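Side-chain contacts in aspartate--tRNA(Asp/Asn) ligase (Thermus thermophilus, PDB 1N9W), which aspartylates both tRNA(Asp) and tRNA(Asn) with similar efficiency, activating L-aspartate with ATP and then passing it to the acceptor end of the tRNA: residues B[114-119]-B[123-128]; B[222-225]-B[229-232]. One frame throughout, in Å; residues are numbered along the deposited sequence.

Overall arrangement
From the N terminus the chain passes through the strand-rich OB-fold nucleic acid binding domain before reaching contact 1, where the turn ahead of helix 119-141 is joined to that helix. Contact 1 skips three residues, all helical, so the loop it closes is short. Much later, contact 2 skips another three residues and ties the loop that follows strand 215-222 to the first turns of helix 227-248. The two follow in series, neither nesting nor crossing. They lie on opposite sides of the chain's centre, with nearest atoms about 19 Å apart, and both belong to the class II synthetase region: contact 1 lies where the second subunit packs on Leu-116 and Leu-125, contact 2 where a strand of the large mixed sheet leads into a helix.

Contact 1: B[114-119]-B[123-128]; sequences VTLRGE and APLKVQ
Leu-116 and Glu-119 meet Leu-125 and Ala-123 where the chain turns into helix 119-141, whose length and following strand 145-146 are consistent with motif 1 of class II synthetases, the element at the dimer interface. The apolar part is one meeting of methyl groups, CD1 of Leu-116 lying 4.2 Å from CD1 of Leu-125. Leu-116 swings its branch over from the turn with CG roughly anti to the backbone N (chi1 -160°), while Leu-125 points its CB toward the turn and holds CD1 anti to CA, which carries that methyl out to meet Leu-116. Leucine suits both places because the branches are buried, and Met-186 of the second subunit packs on both.

The polar part is backbone only. Ala-123 N donates to Glu-119 O at 3.0 Å, but the bond is bent, with an N-H...O angle of 137°, and the donor stands 31° out of the carbonyl plane. The same carbonyl O lies 3.2 Å from Ala-123 CB; alanine suits a buried position that Leu-256 and Glu-252 also cover. Pro-124 follows, and with no N-H to give it cannot make the next helical bond; Leu-125 N lacks its bond to the preceding turn too, and the helix is kinked here.

The lead-in is a type I beta turn, closed by Gly-118 N bonding to Thr-115 O at 3.2 Å. Gly-118 then takes the N-cap position. Glu-119 points its CB away from the 123-128 segment; an acidic side chain in the first turn of a helix would probably be favoured by the helix dipole.

Between these segments the chemistry is one bent backbone bond and a leucine pair, and Met-186 of the second subunit adds to the apolar cover, which makes this helix start part of the dimer contact.

Contact 2: B[222-225]-B[229-232]; sequences GFIA and DLMR
Asp-229 reaches back from the first turn of helix 227-248 to the backbone of Ile-224 and Ala-225, in the loop that leaves strand 215-222. This strand pairs antiparallel with strand 192-198 across a disordered loop, as in motif 2 of the class II catalytic fold.

The tight part centres on one carboxylate oxygen. Ala-225 N donates to Asp-229 OD2 at 2.7 Å, almost perfectly straight at 177°, and meets the oxygen nearly end-on to its C-O bond. The same OD2 also rests against Ile-224, 3.4 Å from its CB, with the isoleucine and aspartate side chains running past each other in opposite directions. Aspartate suits the place: its one-carbon arm, with CG beside the backbone N (chi1 -76°), sets OD2 against the Ala-225 N-H while OD1 remains for Arg-232.

Deeper in, the fit is looser. With CG1 between its backbone N and carbonyl carbon (chi1 60°) and the chain extended beyond, Ile-224 carries CD1 to 4.4 Å from Leu-230 CD2. Both residues are buried and apolar, and Leu-230 goes on to pack on Phe-337 of strand 336-341.

On the solvent side lie exposed Ala-225, whose CB still comes to 3.6 Å from Asp-229 OD2, and Arg-232, whose NH2 closes a salt bridge with Asp-229 OD1 at 3.1 Å. Replacing Asp-229 by an alanine would probably leave Ala-225 N without this acceptor and the Arg-232 guanidinium without its carboxylate mate, free to turn. That guanidinium also lays one face over Asp-229 CA, which sits 4.1 Å above its plane, offset toward the rim.

Contact 1: B[114-119]-B[123-128]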
loop_
_atom_site.group_PDB
_atom_site.type_symbol
_atom_site.label_atom_id
_atom_site.label_comp_id
_atom_site.label_asym_id
_atom_site.label_seq_id
_atom_site.Cartn_x
_atom_site.Cartn_y
_atom_site.Cartn_z
ATOM N N VAL B 114 15.202 18.418 -6.356
ATOM C CA VAL B 114 15.041 19.645 -5.597
ATOM C C VAL B 114 13.750 20.416 -5.937
ATOM O O VAL B 114 13.103 20.974 -5.042
ATOM C CB VAL B 114 16.310 20.541 -5.744
ATOM C CG1 VAL B 114 16.495 20.970 -7.201
ATOM C CG2 VAL B 114 16.211 21.740 -4.819
ATOM N N THR B 115 13.356 20.430 -7.207
ATOM C CA THR B 115 12.136 21.133 -7.622
ATOM C C THR B 115 10.875 20.453 -7.103
ATOM O O THR B 115 9.817 21.074 -7.014
ATOM C CB THR B 115 12.015 21.214 -9.167
ATOM O OG1 THR B 115 12.096 19.891 -9.732
ATOM C CG2 THR B 115 13.120 22.071 -9.734
ATOM N N LEU B 116 10.982 19.179 -6.746
ATOM C CA LEU B 116 9.816 18.463 -6.242
ATOM C C LEU B 116 9.415 18.964 -4.858
ATOM O O LEU B 116 8.316 18.673 -4.377
ATOM C CB LEU B 116 10.104 16.968 -6.212
ATOM C CG LEU B 116 8.913 16.018 -6.165
ATOM C CD1 LEU B 116 7.707 16.569 -6.948
ATOM C CD2 LEU B 116 9.376 14.696 -6.745
ATOM N N ARG B 117 10.300 19.732 -4.231
ATOM C CA ARG B 117 10.013 20.264 -2.909
ATOM C C ARG B 117 8.964 21.379 -2.983
ATOM O O ARG B 117 8.307 21.675 -1.992
ATOM C CB ARG B 117 11.300 20.780 -2.252
ATOM C CG ARG B 117 12.333 19.708 -1.953
ATOM C CD ARG B 117 13.524 20.350 -1.277
ATOM N NE ARG B 117 14.632 19.449 -1.001
ATOM C CZ ARG B 117 15.759 19.839 -0.408
ATOM N NH1 ARG B 117 15.904 21.105 -0.042
ATOM N NH2 ARG B 117 16.743 18.972 -0.169
ATOM N N GLY B 118 8.794 21.981 -4.161
ATOM C CA GLY B 118 7.808 23.042 -4.305
ATOM C C GLY B 118 6.420 22.586 -3.884
ATOM O O GLY B 118 6.091 21.406 -4.024
ATOM N N GLU B 119 5.613 23.511 -3.366
ATOM C CA GLU B 119 4.253 23.196 -2.915
ATOM C C GLU B 119 3.370 22.617 -4.017
ATOM O O GLU B 119 2.680 21.620 -3.812
ATOM C CB GLU B 119 3.549 24.443 -2.360
ATOM C CG GLU B 119 4.133 25.016 -1.085
ATOM C CD GLU B 119 3.161 25.965 -0.378
ATOM O OE1 GLU B 119 2.239 25.478 0.311
ATOM O OE2 GLU B 119 3.320 27.192 -0.522
ATOM N N ALA B 123 2.252 18.655 -4.343
ATOM C CA ALA B 123 0.829 18.487 -4.084
ATOM C C ALA B 123 0.120 17.300 -4.758
ATOM O O ALA B 123 -0.657 16.593 -4.118
ATOM C CB ALA B 123 0.087 19.798 -4.390
ATOM N N PRO B 124 0.375 17.059 -6.054
ATOM C CA PRO B 124 -0.293 15.929 -6.721
ATOM C C PRO B 124 0.041 14.573 -6.077
ATOM O O PRO B 124 -0.792 13.660 -6.055
ATOM C CB PRO B 124 0.229 16.015 -8.161
ATOM C CG PRO B 124 0.520 17.479 -8.337
ATOM C CD PRO B 124 1.174 17.843 -7.013
ATOM N N LEU B 125 1.258 14.443 -5.558
ATOM C CA LEU B 125 1.667 13.196 -4.924
ATOM C C LEU B 125 0.970 13.031 -3.568
ATOM O O LEU B 125 0.639 11.916 -3.156
ATOM C CB LEU B 125 3.201 13.163 -4.751
ATOM C CG LEU B 125 4.055 13.221 -6.029
ATOM C CD1 LEU B 125 5.542 13.176 -5.687
ATOM C CD2 LEU B 125 3.698 12.042 -6.936
ATOM N N LYS B 126 0.740 14.152 -2.892
ATOM C CA LYS B 126 0.074 14.160 -1.595
ATOM C C LYS B 126 -1.387 13.751 -1.815
ATOM O O LYS B 126 -1.961 12.984 -1.038
ATOM C CB LYS B 126 0.155 15.563 -0.985
ATOM C CG LYS B 126 -0.480 15.727 0.389
ATOM C CD LYS B 126 0.200 14.863 1.432
ATOM C CE LYS B 126 -0.320 15.165 2.835
ATOM N NZ LYS B 126 0.130 14.121 3.823
ATOM N N VAL B 127 -1.975 14.255 -2.893
ATOM C CA VAL B 127 -3.353 13.934 -3.217
ATOM C C VAL B 127 -3.451 12.462 -3.610
ATOM O O VAL B 127 -4.382 11.767 -3.213
ATOM C CB VAL B 127 -3.871 14.864 -4.359
ATOM C CG1 VAL B 127 -5.241 14.403 -4.846
ATOM C CG2 VAL B 127 -3.965 16.302 -3.841
ATOM N N GLN B 128 -2.467 11.978 -4.364
ATOM C CA GLN B 128 -2.468 10.571 -4.780
ATOM C C GLN B 128 -2.419 9.634 -3.566
ATOM O O GLN B 128 -3.084 8.603 -3.551
ATOM C CB GLN B 128 -1.275 10.274 -5.672
ATOM C CG GLN B 128 -1.285 8.859 -6.232
ATOM C CD GLN B 128 -0.091 8.591 -7.111
ATOM O OE1 GLN B 128 0.946 8.120 -6.646
ATOM N NE2 GLN B 128 -0.221 8.912 -8.392
#

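Contact 2: B[222-225]-B[229-232]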
loop_
_atom_site.group_PDB
_atom_site.type_symbol
_atom_site.label_atom_id
_atom_site.label_comp_id
_atom_site.label_asym_id
_atom_site.label_seq_id
_atom_site.Cartn_x
_atom_site.Cartn_y
_atom_site.Cartn_z
ATOM N N GLY B 222 -14.953 -12.341 -6.300
ATOM C CA GLY B 222 -15.712 -13.488 -6.779
ATOM C C GLY B 222 -17.154 -13.495 -6.301
ATOM O O GLY B 222 -17.575 -12.599 -5.570
ATOM N N PHE B 223 -17.914 -14.511 -6.711
ATOM C CA PHE B 223 -19.325 -14.644 -6.344
ATOM C C PHE B 223 -20.155 -13.443 -6.790
ATOM O O PHE B 223 -20.996 -12.939 -6.047
ATOM C CB PHE B 223 -19.470 -14.845 -4.836
ATOM C CG PHE B 223 -18.935 -16.155 -4.358
ATOM C CD1 PHE B 223 -19.564 -17.343 -4.701
ATOM C CD2 PHE B 223 -17.778 -16.208 -3.595
ATOM C CE1 PHE B 223 -19.045 -18.569 -4.292
ATOM C CE2 PHE B 223 -17.253 -17.430 -3.186
ATOM C CZ PHE B 223 -17.889 -18.613 -3.536
ATOM N N ILE B 224 -19.911 -12.989 -8.010
ATOM C CA ILE B 224 -20.649 -11.864 -8.552
ATOM C C ILE B 224 -21.771 -12.379 -9.456
ATOM O O ILE B 224 -21.767 -13.543 -9.863
ATOM C CB ILE B 224 -19.733 -10.947 -9.384
ATOM C CG1 ILE B 224 -19.139 -11.738 -10.552
ATOM C CG2 ILE B 224 -18.622 -10.379 -8.497
ATOM C CD1 ILE B 224 -18.363 -10.885 -11.531
ATOM N N ALA B 225 -22.723 -11.504 -9.767
ATOM C CA ALA B 225 -23.845 -11.851 -10.633
ATOM C C ALA B 225 -23.465 -11.570 -12.087
ATOM O O ALA B 225 -23.793 -12.349 -12.976
ATOM C CB ALA B 225 -25.083 -11.038 -10.241
ATOM N N ASP B 229 -21.803 -5.727 -11.138
ATOM C CA ASP B 229 -21.401 -5.655 -9.733
ATOM C C ASP B 229 -20.102 -4.864 -9.625
ATOM O O ASP B 229 -19.912 -4.093 -8.683
ATOM C CB ASP B 229 -21.188 -7.050 -9.140
ATOM C CG ASP B 229 -22.487 -7.755 -8.837
ATOM O OD1 ASP B 229 -23.510 -7.068 -8.630
ATOM O OD2 ASP B 229 -22.487 -9.001 -8.784
ATOM N N LEU B 230 -19.222 -5.060 -10.604
ATOM C CA LEU B 230 -17.935 -4.380 -10.644
ATOM C C LEU B 230 -18.104 -2.870 -10.823
ATOM O O LEU B 230 -17.461 -2.079 -10.122
ATOM C CB LEU B 230 -17.082 -4.946 -11.781
ATOM C CG LEU B 230 -17.018 -6.468 -11.878
ATOM C CD1 LEU B 230 -16.125 -6.875 -13.044
ATOM C CD2 LEU B 230 -16.484 -7.041 -10.577
ATOM N N MET B 231 -18.968 -2.476 -11.759
ATOM C CA MET B 231 -19.211 -1.055 -12.025
ATOM C C MET B 231 -19.804 -0.347 -10.806
ATOM O O MET B 231 -19.356 0.741 -10.439
ATOM C CB MET B 231 -20.119 -0.882 -13.263
ATOM C CG MET B 231 -19.341 -0.864 -14.594
ATOM S SD MET B 231 -20.327 -0.756 -16.143
ATOM C CE MET B 231 -20.430 -2.507 -16.588
ATOM N N ARG B 232 -20.794 -0.965 -10.172
ATOM C CA ARG B 232 -21.397 -0.373 -8.986
ATOM C C ARG B 232 -20.356 -0.275 -7.863
ATOM O O ARG B 232 -20.354 0.686 -7.095
ATOM C CB ARG B 232 -22.601 -1.205 -8.530
ATOM C CG ARG B 232 -23.885 -0.905 -9.307
ATOM C CD ARG B 232 -24.674 -2.173 -9.596
ATOM N NE ARG B 232 -24.824 -3.006 -8.404
ATOM C CZ ARG B 232 -25.198 -4.281 -8.433
ATOM N NH1 ARG B 232 -25.462 -4.867 -9.597
ATOM N NH2 ARG B 232 -25.298 -4.970 -7.302
#